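Local coordinates for protein excinuclease ABC, subunit A. (Deinococcus radiodurans, PDB 2VF7) that binds DNA, nucleotide and zinc as a UvrA-family ABC ATPase and probably takes part in recognising damaged DNA for excision repair, at residues Gly369-Gly372 / Leu373-Thr377; Asn506-Arg510 / Asn511-Asn515; Arg519-Gly523 / Val524-Val528; Gln542-Val545 / Asp546-Ala550; Ala574-Gly577 / Gly578-Gln582. The protein carries 1 engineered substitution. All coordinates share one frame; numbering follows the deposited sequence.

Interaction 1: Gly369-Gly372 / Leu373-Thr377. With ADP (adenosine-5'-diphosphate), chain D.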
# COMPACT_ATOMS: atom_id res chain seq x y z
N GLY A 369 -11.34 -31.36 4.05
CA GLY A 369 -11.05 -31.86 5.39
C GLY A 369 -9.91 -32.85 5.46
O GLY A 369 -9.67 -33.45 6.52
N TYR A 370 -9.19 -33.01 4.35
CA TYR A 370 -8.04 -33.93 4.27
C TYR A 370 -6.70 -33.19 4.39
O TYR A 370 -5.64 -33.80 4.52
CB TYR A 370 -8.08 -34.75 2.97
CG TYR A 370 -8.01 -33.88 1.72
CD1 TYR A 370 -9.18 -33.41 1.10
CD2 TYR A 370 -6.79 -33.53 1.17
CE1 TYR A 370 -9.11 -32.59 -0.03
CE2 TYR A 370 -6.71 -32.73 0.05
CZ TYR A 370 -7.87 -32.26 -0.55
OH TYR A 370 -7.76 -31.48 -1.67
N LEU A 371 -6.77 -31.86 4.33
CA LEU A 371 -5.60 -30.99 4.48
C LEU A 371 -5.25 -30.77 5.95
O LEU A 371 -6.13 -30.73 6.80
CB LEU A 371 -5.86 -29.64 3.80
CG LEU A 371 -6.02 -29.61 2.26
CD1 LEU A 371 -6.42 -28.23 1.74
CD2 LEU A 371 -4.77 -30.11 1.55
N GLY A 372 -3.97 -30.62 6.23
CA GLY A 372 -3.50 -30.30 7.59
C GLY A 372 -3.21 -28.82 7.69
O GLY A 372 -2.77 -28.20 6.73
N LEU A 373 -3.43 -28.23 8.86
CA LEU A 373 -3.25 -26.78 8.97
C LEU A 373 -1.79 -26.27 8.96
O LEU A 373 -1.55 -25.06 8.88
CB LEU A 373 -4.12 -26.14 10.08
CG LEU A 373 -4.40 -26.63 11.50
CD1 LEU A 373 -5.29 -25.60 12.16
CD2 LEU A 373 -5.07 -27.98 11.56
N ASP A 374 -0.82 -27.19 8.97
CA ASP A 374 0.60 -26.84 8.78
C ASP A 374 1.05 -26.91 7.31
O ASP A 374 2.18 -26.54 6.97
CB ASP A 374 1.51 -27.69 9.69
CG ASP A 374 1.42 -29.20 9.40
OD1 ASP A 374 0.60 -29.64 8.56
OD2 ASP A 374 2.18 -29.97 10.04
N ARG A 375 0.14 -27.35 6.44
CA ARG A 375 0.39 -27.54 5.02
C ARG A 375 0.66 -26.23 4.31
O ARG A 375 -0.14 -25.28 4.39
CB ARG A 375 -0.80 -28.27 4.39
CG ARG A 375 -0.80 -28.38 2.88
CD ARG A 375 0.05 -29.52 2.40
NE ARG A 375 -0.02 -29.66 0.95
CZ ARG A 375 -0.83 -30.50 0.32
NH1 ARG A 375 -1.65 -31.29 1.00
NH2 ARG A 375 -0.82 -30.55 -1.01
N SER A 376 1.79 -26.19 3.60
CA SER A 376 2.29 -25.02 2.89
C SER A 376 1.48 -24.72 1.65
O SER A 376 1.13 -25.62 0.89
CB SER A 376 3.75 -25.24 2.48
OG SER A 376 4.62 -24.40 3.21
N THR A 377 1.20 -23.43 1.43
CA THR A 377 0.35 -23.01 0.32
C THR A 377 0.90 -23.23 -1.09
O THR A 377 0.10 -23.41 -2.03
CB THR A 377 -0.13 -21.54 0.47
OG1 THR A 377 0.96 -20.73 0.93
CG2 THR A 377 -1.27 -21.45 1.48
PB ADP D . -5.32 -35.84 -4.93
O1B ADP D . -6.09 -34.57 -4.71
O2B ADP D . -4.11 -35.74 -5.82
O3B ADP D . -6.24 -36.98 -5.27
PA ADP D . -3.13 -36.05 -3.03
O1A ADP D . -2.87 -34.65 -2.60
O2A ADP D . -2.24 -36.72 -4.03
O3A ADP D . -4.67 -36.22 -3.49
O5' ADP D . -2.99 -36.92 -1.67
C5' ADP D . -4.02 -36.95 -0.69
C4' ADP D . -3.49 -36.97 0.73
O4' ADP D . -2.09 -36.73 0.78
C3' ADP D . -4.15 -35.83 1.49
O3' ADP D . -4.44 -36.25 2.82
C2' ADP D . -3.10 -34.74 1.49
O2' ADP D . -3.24 -33.81 2.57
C1' ADP D . -1.81 -35.53 1.52
N9 ADP D . -0.70 -34.75 0.91
C8 ADP D . -0.48 -34.60 -0.42
N7 ADP D . 0.61 -33.84 -0.66
C5 ADP D . 1.10 -33.48 0.55
C6 ADP D . 2.24 -32.66 1.04
N6 ADP D . 3.08 -32.07 0.15
N1 ADP D . 2.41 -32.54 2.37
C2 ADP D . 1.57 -33.11 3.26
N3 ADP D . 0.51 -33.87 2.89
C4 ADP D . 0.23 -34.08 1.58
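The carbonyl oxygen of Tyr-370 takes hydrogen bonds from both ribose hydroxyls of ADP, at 3.1 Å from O2' and 3.2 Å from O3', which fixes the sugar against the backbone. O2' also lies in the plane of the Tyr-370 ring at its edge, while CD2 of that ring approaches C3' at 3.5 Å. Two residues on, a type I beta turn from Gly-372 to Arg-375 is closed by Arg-375 N and Gly-372 O at 3.0 Å. With CG anti to the backbone N (chi1 171°) and the chain bent at chi2, Arg-375 reaches back and lays its guanidinium nearly parallel to the adenine, with C5 3.5 Å above its centre. Leu-371 CD2 meets Arg-375 NH1 at 3.4 Å, and Thr-379 bonds NE from outside the turn. Replacing Arg-375 by alanine would probably leave this face of the adenine without its flat cationic cover and Thr-379 OG1 without its NE partner. The turn lies in the loop between helices 345-365 and 382-393: Leu-371 packs on Leu-388 of the latter, Leu-373 on helix 317-328, and Arg-375 on Val-110 of helix 110-113.

Interaction 2: Asn506-Arg510 / Asn511-Asn515. With ADP (adenosine-5'-diphosphate), chain D.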
# COMPACT_ATOMS: atom_id res chain seq x y z
N ASN A 506 5.21 -51.24 -6.55
CA ASN A 506 4.89 -51.97 -5.33
C ASN A 506 5.42 -51.28 -4.07
O ASN A 506 6.46 -50.62 -4.10
CB ASN A 506 5.46 -53.39 -5.41
CG ASN A 506 4.97 -54.16 -6.63
OD1 ASN A 506 3.76 -54.38 -6.80
ND2 ASN A 506 5.90 -54.58 -7.48
N GLY A 507 4.68 -51.44 -2.97
CA GLY A 507 5.10 -50.97 -1.64
C GLY A 507 5.16 -49.46 -1.53
O GLY A 507 6.10 -48.91 -0.95
N VAL A 508 4.15 -48.80 -2.08
CA VAL A 508 4.11 -47.35 -2.18
C VAL A 508 3.67 -46.73 -0.85
O VAL A 508 2.47 -46.62 -0.58
CB VAL A 508 3.15 -46.89 -3.34
CG1 VAL A 508 3.28 -45.40 -3.60
CG2 VAL A 508 3.43 -47.67 -4.62
N THR A 509 4.64 -46.35 -0.02
CA THR A 509 4.37 -45.60 1.22
C THR A 509 4.64 -44.11 1.02
O THR A 509 5.71 -43.73 0.53
CB THR A 509 5.15 -46.17 2.45
OG1 THR A 509 4.93 -47.58 2.57
CG2 THR A 509 4.70 -45.49 3.76
N ARG A 510 3.67 -43.28 1.38
CA ARG A 510 3.68 -41.83 1.09
C ARG A 510 2.33 -41.21 1.46
O ARG A 510 1.27 -41.62 0.95
CB ARG A 510 3.98 -41.59 -0.40
CG ARG A 510 4.45 -40.18 -0.75
CD ARG A 510 5.71 -40.23 -1.62
NE ARG A 510 6.18 -38.89 -1.97
CZ ARG A 510 7.45 -38.57 -2.27
NH1 ARG A 510 8.39 -39.51 -2.25
NH2 ARG A 510 7.76 -37.32 -2.58
N ASN A 511 2.36 -40.24 2.37
CA ASN A 511 1.16 -39.54 2.83
C ASN A 511 0.07 -40.51 3.28
O ASN A 511 0.23 -41.17 4.30
CB ASN A 511 0.64 -38.58 1.75
CG ASN A 511 1.66 -37.54 1.35
OD1 ASN A 511 2.64 -37.32 2.06
ND2 ASN A 511 1.43 -36.89 0.22
N ASN A 512 -1.01 -40.62 2.50
CA ASN A 512 -2.13 -41.53 2.84
C ASN A 512 -2.12 -42.94 2.22
O ASN A 512 -3.06 -43.72 2.41
CB ASN A 512 -3.49 -40.83 2.64
CG ASN A 512 -3.90 -40.73 1.19
OD1 ASN A 512 -3.07 -40.57 0.30
ND2 ASN A 512 -5.21 -40.79 0.95
N LEU A 513 -1.05 -43.27 1.50
CA LEU A 513 -0.85 -44.60 0.93
C LEU A 513 0.08 -45.39 1.84
O LEU A 513 1.21 -44.97 2.07
CB LEU A 513 -0.24 -44.51 -0.47
CG LEU A 513 -0.63 -43.38 -1.45
CD1 LEU A 513 0.21 -43.49 -2.70
CD2 LEU A 513 -2.10 -43.40 -1.82
N ASP A 514 -0.41 -46.51 2.38
CA ASP A 514 0.42 -47.47 3.10
C ASP A 514 1.11 -48.30 2.01
O ASP A 514 1.32 -47.78 0.91
CB ASP A 514 -0.43 -48.35 4.04
CG ASP A 514 0.29 -48.71 5.34
OD1 ASP A 514 0.05 -49.81 5.90
OD2 ASP A 514 1.10 -47.88 5.83
N ASN A 515 1.44 -49.56 2.28
CA ASN A 515 2.09 -50.38 1.26
C ASN A 515 1.13 -50.86 0.16
O ASN A 515 0.66 -52.01 0.16
CB ASN A 515 2.97 -51.51 1.85
CG ASN A 515 2.34 -52.20 3.07
OD1 ASN A 515 1.53 -51.61 3.81
ND2 ASN A 515 2.75 -53.45 3.31
PB ADP D . -5.32 -35.84 -4.93
O1B ADP D . -6.09 -34.57 -4.71
O2B ADP D . -4.11 -35.74 -5.82
O3B ADP D . -6.24 -36.98 -5.27
PA ADP D . -3.13 -36.05 -3.03
O1A ADP D . -2.87 -34.65 -2.60
O2A ADP D . -2.24 -36.72 -4.03
O3A ADP D . -4.67 -36.22 -3.49
O5' ADP D . -2.99 -36.92 -1.67
C5' ADP D . -4.02 -36.95 -0.69
C4' ADP D . -3.49 -36.97 0.73
O4' ADP D . -2.09 -36.73 0.78
C3' ADP D . -4.15 -35.83 1.49
O3' ADP D . -4.44 -36.25 2.82
C2' ADP D . -3.10 -34.74 1.49
O2' ADP D . -3.24 -33.81 2.57
C1' ADP D . -1.81 -35.53 1.52
N9 ADP D . -0.70 -34.75 0.91
C8 ADP D . -0.48 -34.60 -0.42
N7 ADP D . 0.61 -33.84 -0.66
C5 ADP D . 1.10 -33.48 0.55
C6 ADP D . 2.24 -32.66 1.04
N6 ADP D . 3.08 -32.07 0.15
N1 ADP D . 2.41 -32.54 2.37
C2 ADP D . 1.57 -33.11 3.26
N3 ADP D . 0.51 -33.87 2.89
C4 ADP D . 0.23 -34.08 1.58
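A tight beta hairpin, closed by a type II' turn from Arg-510 to Leu-513, brings two asparagines up to the nucleotide. Arg-510 and Leu-513 form an antiparallel hydrogen-bonded pair: Arg-510 N reaches Leu-513 O at 3.1 Å, within the carbonyl plane, and Leu-513 N reaches Arg-510 O at 2.9 Å. One step back, Thr-509 CA makes a C-H...O contact of 3.3 Å with Leu-513 O. Val-508 and Leu-513 lie side by side and point the same way, with CG1 of the valine 3.7 Å from CD1 of the leucine, and Ala-543 of helix 536-551 packs on Val-508. Asn-511 takes the first corner with a positive phi of 52°. Its CG stands anti to the carbonyl carbon (chi1 -59°), which swings the amide over the five-membered ring of the adenine, ND2 being 3.0 Å from C8. At the second corner Asn-512 OD1 lies 3.6 Å from C4' of the ribose, while ND2 bonds Gly-810 O and Ser-534 O. An alanine in place of Asn-512 would take away that amide and is likely to leave both carbonyls without this donor and the ribose C4' without its neighbour. The geometry is that of a two-residue hairpin with a II' turn, here serving as one wall of an ABC-type nucleotide site.

Interaction 3: Arg519-Gly523 / Val524-Val528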
# COMPACT_ATOMS: atom_id res chain seq x y z
N ARG A 519 -0.57 -51.57 -10.80
CA ARG A 519 -0.02 -51.88 -12.12
C ARG A 519 -0.43 -50.87 -13.19
O ARG A 519 -1.59 -50.50 -13.29
CB ARG A 519 -0.43 -53.29 -12.57
CG ARG A 519 -0.04 -54.40 -11.61
CD ARG A 519 0.62 -55.57 -12.34
NE ARG A 519 -0.32 -56.37 -13.13
CZ ARG A 519 0.04 -57.36 -13.95
NH1 ARG A 519 1.33 -57.67 -14.11
NH2 ARG A 519 -0.88 -58.04 -14.62
N PHE A 520 0.54 -50.44 -14.00
CA PHE A 520 0.26 -49.56 -15.13
C PHE A 520 0.62 -50.28 -16.43
O PHE A 520 1.75 -50.68 -16.59
CB PHE A 520 1.07 -48.25 -15.06
CG PHE A 520 0.91 -47.47 -13.77
CD1 PHE A 520 1.82 -47.63 -12.72
CD2 PHE A 520 -0.12 -46.53 -13.64
CE1 PHE A 520 1.69 -46.89 -11.54
CE2 PHE A 520 -0.25 -45.77 -12.46
CZ PHE A 520 0.65 -45.96 -11.41
N PRO A 521 -0.34 -50.41 -17.37
CA PRO A 521 -0.09 -51.06 -18.66
C PRO A 521 0.75 -50.18 -19.58
O PRO A 521 0.69 -48.96 -19.45
CB PRO A 521 -1.50 -51.21 -19.25
CG PRO A 521 -2.25 -50.06 -18.68
CD PRO A 521 -1.73 -49.92 -17.27
N LEU A 522 1.52 -50.78 -20.49
CA LEU A 522 2.40 -50.02 -21.38
C LEU A 522 1.92 -49.99 -22.83
O LEU A 522 1.13 -50.83 -23.25
CB LEU A 522 3.86 -50.51 -21.31
CG LEU A 522 4.49 -50.79 -19.93
CD1 LEU A 522 5.80 -51.53 -20.06
CD2 LEU A 522 4.66 -49.51 -19.10
N GLY A 523 2.39 -48.97 -23.57
CA GLY A 523 2.03 -48.74 -24.96
C GLY A 523 0.58 -48.34 -25.12
O GLY A 523 0.00 -48.48 -26.20
N VAL A 524 0.02 -47.84 -24.02
CA VAL A 524 -1.42 -47.59 -23.86
C VAL A 524 -1.58 -46.32 -23.03
O VAL A 524 -0.64 -45.89 -22.35
CB VAL A 524 -2.10 -48.81 -23.16
CG1 VAL A 524 -3.51 -48.54 -22.80
CG2 VAL A 524 -2.05 -50.04 -24.06
N MET A 525 -2.76 -45.71 -23.10
CA MET A 525 -3.07 -44.51 -22.33
C MET A 525 -4.01 -44.79 -21.13
O MET A 525 -5.12 -45.29 -21.30
CB MET A 525 -3.60 -43.42 -23.28
CG MET A 525 -4.83 -42.72 -22.79
SD MET A 525 -4.64 -40.95 -22.78
CE MET A 525 -5.12 -40.60 -21.08
N THR A 526 -3.52 -44.45 -19.92
CA THR A 526 -4.25 -44.65 -18.65
C THR A 526 -4.63 -43.33 -17.98
O THR A 526 -3.84 -42.39 -17.91
CB THR A 526 -3.41 -45.48 -17.61
OG1 THR A 526 -2.89 -46.66 -18.22
CG2 THR A 526 -4.26 -45.90 -16.41
N SER A 527 -5.87 -43.29 -17.49
CA SER A 527 -6.39 -42.20 -16.66
C SER A 527 -6.42 -42.63 -15.20
O SER A 527 -6.96 -43.67 -14.86
CB SER A 527 -7.80 -41.82 -17.11
OG SER A 527 -7.79 -41.13 -18.35
N VAL A 528 -5.84 -41.82 -14.33
CA VAL A 528 -5.90 -42.08 -12.90
C VAL A 528 -6.91 -41.13 -12.23
O VAL A 528 -6.64 -39.94 -12.02
CB VAL A 528 -4.52 -41.98 -12.26
CG1 VAL A 528 -4.60 -42.25 -10.78
CG2 VAL A 528 -3.54 -42.96 -12.95
O HOH W 1 -0.79 -46.23 -19.50
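The aromatic ring of Phe-520 meets Val-528 by its edge: CE2 is 4.4 Å from CG2 of the valine, which lies near the plane of the ring. This is a loose apolar touch, and the ring is further enclosed by Leu-505, Ile-787 and Leu-803. The second ring, that of Pro-521, turns its CG and CD toward Thr-526. The hydroxyl oxygen OG1 of Thr-526 is 3.5 Å from Pro-521 CG, and the two side chains pass each other at a slant. Thr-526 is set for this by its first torsion of -49°, which puts OG1 anti to the carbonyl carbon and CG2 anti to the backbone N.

No direct hydrogen bond joins the two segments. Their nearest backbones beyond the turn, at Phe-520 and Thr-526, keep their CA atoms 7.5 Å apart, and water 1 occupies the gap. It hydrogen-bonds to Pro-521 O at 3.1 Å and to Val-524 O at 2.9 Å, with Thr-526 OG1 as a third partner for which the direction of the bond remains open. The chain reverses at Gly-523, where phi is positive at 68°, and so passes from strand 516-521 of the small antiparallel sheet to strand 525-529 of the mixed sheet, which leads on to the P-loop. Trp-801 and Leu-803 of the neighbouring strand 801-805 touch Thr-526.

Chemically the contact divides into an apolar half, Phe-520 against Val-528, and a polar half in which a water bridges the two arms of the turn where they separate into different sheets. Two carbonyls and a hydroxyl thereby share one water, so the polar link between the arms is indirect.

Interaction 4: Gln542-Val545 / Asp546-Ala550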
# COMPACT_ATOMS: atom_id res chain seq x y z
N GLN A 542 4.02 -37.79 -7.62
CA GLN A 542 5.07 -37.93 -6.62
C GLN A 542 5.75 -39.30 -6.65
O GLN A 542 6.91 -39.39 -7.00
CB GLN A 542 4.55 -37.57 -5.23
CG GLN A 542 3.96 -36.15 -5.17
CD GLN A 542 3.28 -35.84 -3.84
OE1 GLN A 542 3.77 -36.23 -2.78
NE2 GLN A 542 2.15 -35.13 -3.90
N ALA A 543 5.03 -40.37 -6.33
CA ALA A 543 5.64 -41.70 -6.17
C ALA A 543 6.15 -42.33 -7.46
O ALA A 543 7.29 -42.77 -7.51
CB ALA A 543 4.68 -42.66 -5.46
N LEU A 544 5.31 -42.38 -8.49
CA LEU A 544 5.73 -42.99 -9.74
C LEU A 544 6.97 -42.28 -10.25
O LEU A 544 8.03 -42.88 -10.34
CB LEU A 544 4.61 -42.95 -10.79
CG LEU A 544 4.96 -43.58 -12.15
CD1 LEU A 544 5.40 -45.03 -11.99
CD2 LEU A 544 3.80 -43.51 -13.11
N VAL A 545 6.82 -40.99 -10.54
CA VAL A 545 7.87 -40.18 -11.16
C VAL A 545 9.24 -40.30 -10.49
O VAL A 545 10.24 -40.54 -11.17
CB VAL A 545 7.43 -38.69 -11.27
CG1 VAL A 545 8.60 -37.79 -11.63
CG2 VAL A 545 6.34 -38.55 -12.30
N ASP A 546 9.31 -40.13 -9.18
CA ASP A 546 10.61 -40.31 -8.53
C ASP A 546 10.80 -41.71 -7.98
O ASP A 546 11.40 -41.91 -6.92
CB ASP A 546 10.97 -39.18 -7.55
CG ASP A 546 9.86 -38.84 -6.58
OD1 ASP A 546 9.61 -39.66 -5.66
OD2 ASP A 546 9.28 -37.73 -6.71
N ALA A 547 10.27 -42.69 -8.71
CA ALA A 547 10.74 -44.06 -8.62
C ALA A 547 11.52 -44.34 -9.89
O ALA A 547 12.64 -44.83 -9.83
CB ALA A 547 9.58 -45.04 -8.45
N LEU A 548 10.95 -43.99 -11.05
CA LEU A 548 11.64 -44.26 -12.31
C LEU A 548 12.60 -43.17 -12.80
O LEU A 548 13.31 -43.37 -13.80
CB LEU A 548 10.69 -44.77 -13.41
CG LEU A 548 9.63 -43.96 -14.14
CD1 LEU A 548 9.06 -44.83 -15.25
CD2 LEU A 548 8.53 -43.57 -13.21
N ALA A 549 12.65 -42.04 -12.10
CA ALA A 549 13.73 -41.07 -12.28
C ALA A 549 15.00 -41.62 -11.63
O ALA A 549 16.11 -41.39 -12.12
CB ALA A 549 13.37 -39.73 -11.69
N ALA A 550 14.82 -42.35 -10.53
CA ALA A 550 15.92 -43.03 -9.84
C ALA A 550 16.46 -44.24 -10.61
O ALA A 550 17.64 -44.58 -10.50
CB ALA A 550 15.49 -43.43 -8.43
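Leu-544 and Leu-548 make the close side of this helical contact, their side chains slanting across each other with CD1 of Leu-544 3.7 Å from CD2 of Leu-548. The same CD2 comes to 3.0 Å from Leu-544 O, a tight approach for a methyl. That carbonyl is already engaged twice: Leu-548 N reaches it at 3.2 Å, nearly along the C=O axis, and Ala-547 N at 2.8 Å from well above the carbonyl plane. One oxygen thus serves an i+4 and an i+3 donor, and the helix is kinked here, Ala-547 N having left Ala-543 O, with which it makes no hydrogen bond. Ala-549 N bonds Val-545 O at 3.0 Å, but Ala-550 N again has no partner in the turn before, so the irregularity continues.

The opposite character appears around Asp-546, which is exposed. Its amide gives Gln-542 O only a weak bond of 3.3 Å. The first torsion of 48° places CG between the backbone N and the carbonyl carbon, folding the carboxylate back over the preceding turn until OD2 is 2.9 Å from Gln-542 O. Two acceptors face each other there, so the approach adds no hydrogen bond and is probably unfavourable. A long, weak ion pair between Asp-546 OD1 and Arg-510 NH1 may offset this in part.

Helix 536-551 follows the P-loop, and its sides are unequally covered. Leu-544 packs on Leu-503 and Leu-505 of strand 502-510 and on Val-756, Val-545 also meets Val-756, and Leu-548 rests on Val-754, the last two being residues of strand 753-758. Gln-542 reaches Arg-510 of strand 502-510 and the bound ADP.

Interaction 5: Ala574-Gly577 / Gly578-Gln582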
# COMPACT_ATOMS: atom_id res chain seq x y z
N ALA A 574 8.94 -46.75 -2.34
CA ALA A 574 8.38 -47.39 -3.54
C ALA A 574 9.33 -48.47 -4.06
O ALA A 574 10.51 -48.50 -3.69
CB ALA A 574 8.11 -46.37 -4.64
N ARG A 575 8.81 -49.36 -4.90
CA ARG A 575 9.64 -50.38 -5.55
C ARG A 575 9.16 -50.65 -6.97
O ARG A 575 7.97 -50.86 -7.21
CB ARG A 575 9.67 -51.68 -4.74
CG ARG A 575 10.71 -51.70 -3.62
CD ARG A 575 10.67 -52.99 -2.82
NE ARG A 575 9.34 -53.27 -2.28
CZ ARG A 575 8.56 -54.27 -2.68
NH1 ARG A 575 8.97 -55.11 -3.63
NH2 ARG A 575 7.36 -54.43 -2.13
N LEU A 576 10.11 -50.66 -7.91
CA LEU A 576 9.84 -50.91 -9.33
C LEU A 576 9.91 -52.39 -9.69
O LEU A 576 10.65 -53.16 -9.07
CB LEU A 576 10.80 -50.10 -10.21
CG LEU A 576 10.32 -48.82 -10.91
CD1 LEU A 576 10.10 -49.07 -12.39
CD2 LEU A 576 9.08 -48.24 -10.28
N GLY A 577 9.12 -52.77 -10.68
CA GLY A 577 9.05 -54.15 -11.18
C GLY A 577 8.32 -54.18 -12.51
O GLY A 577 8.03 -53.13 -13.09
N GLY A 578 8.03 -55.38 -12.99
CA GLY A 578 7.32 -55.55 -14.26
C GLY A 578 8.26 -55.56 -15.45
O GLY A 578 9.45 -55.83 -15.30
N ASP A 579 7.71 -55.28 -16.63
CA ASP A 579 8.48 -55.30 -17.88
C ASP A 579 9.19 -53.95 -18.09
O ASP A 579 8.71 -53.07 -18.81
CB ASP A 579 7.59 -55.65 -19.09
CG ASP A 579 6.69 -56.87 -18.85
OD1 ASP A 579 7.17 -57.95 -18.44
OD2 ASP A 579 5.47 -56.75 -19.10
N LEU A 580 10.34 -53.81 -17.43
CA LEU A 580 11.16 -52.60 -17.45
C LEU A 580 11.88 -52.36 -18.78
O LEU A 580 11.98 -51.22 -19.23
CB LEU A 580 12.21 -52.67 -16.33
CG LEU A 580 12.07 -51.90 -15.02
CD1 LEU A 580 11.80 -50.42 -15.27
CD2 LEU A 580 11.00 -52.50 -14.12
N ALA A 581 12.38 -53.44 -19.38
CA ALA A 581 13.21 -53.33 -20.60
C ALA A 581 12.45 -52.72 -21.79
O ALA A 581 13.01 -52.59 -22.89
CB ALA A 581 13.82 -54.68 -20.96
N GLN A 582 11.20 -52.34 -21.57
CA GLN A 582 10.39 -51.65 -22.57
C GLN A 582 10.42 -50.12 -22.40
O GLN A 582 9.98 -49.39 -23.29
CB GLN A 582 8.94 -52.16 -22.52
CG GLN A 582 8.75 -53.61 -22.94
CD GLN A 582 7.31 -54.08 -22.84
OE1 GLN A 582 7.04 -55.20 -22.41
NE2 GLN A 582 6.38 -53.22 -23.24
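Apolar contact comes first here: Leu-576 and Leu-580 cross at about a right angle and meet by their methyls, CD1 of Leu-576 lying 3.6 Å from CD1 and 3.9 Å from CD2 of Leu-580. Both side chains have a chi1 well off the staggered values, -103° for Leu-576 and -102° for Leu-580, so the methyl contact is reached through torsions that are either strained or imperfectly defined at this partly exposed place. The other branch of Leu-580 turns to the backbone, with CD2 3.2 Å from Gly-577 O.

Polar contacts are few. No hydrogen bond spans the two segments. Within 578-582, Leu-580 N makes a weak bond of 3.1 Å to Gly-578 O and closes an inverse gamma turn centred on Asp-579. The carboxylate of Asp-579 is directed elsewhere, its OD2 accepting from the backbone N of Trp-502 at the start of strand 502-510.

The third element is backbone shape. Gly-577 is almost fully extended, and Gly-578 follows with a positive phi of 86°. At these angles a side chain on Gly-578 would be jammed against Gly-577 O, so the glycine is needed on geometric grounds.

Around the pair, Leu-576 rests on Leu-503 and on Ala-547 of helix 536-551, and Leu-580 touches His-551 at the end of the same helix. The contact lies at the surface, away from the nucleotide and zinc sites. The arrangement is an inverse gamma turn that carries the chain off strand 575-578, an outermost strand of the three-stranded antiparallel sheet, toward strand 585-589 of the mixed sheet.

Interactions 1 and 2 converge on one ADP although their centres are 19 Å apart: Arg-375 and Asn-511 cover opposite faces of the adenine. Interaction 4 lies next to interaction 2, centres 13 Å apart, with Val-508 CG1 3.6 Å from Ala-543 CB, and its Gln-542 also touches the nucleotide. Interactions 2, 3 and 5 all involve the antiparallel sheet of strands 516-521, 502-510 and 575-578, where Asn-506 N probably bonds Arg-575 O at 2.9 Å. Helix 536-551 packs against this sheet, Ala-547 CB being 3.7 Å from Leu-576 CD2. Interaction 3 stands one shell back from the ligand, with Val-528 about 8 Å from ADP between nearest side-chain and ligand atoms.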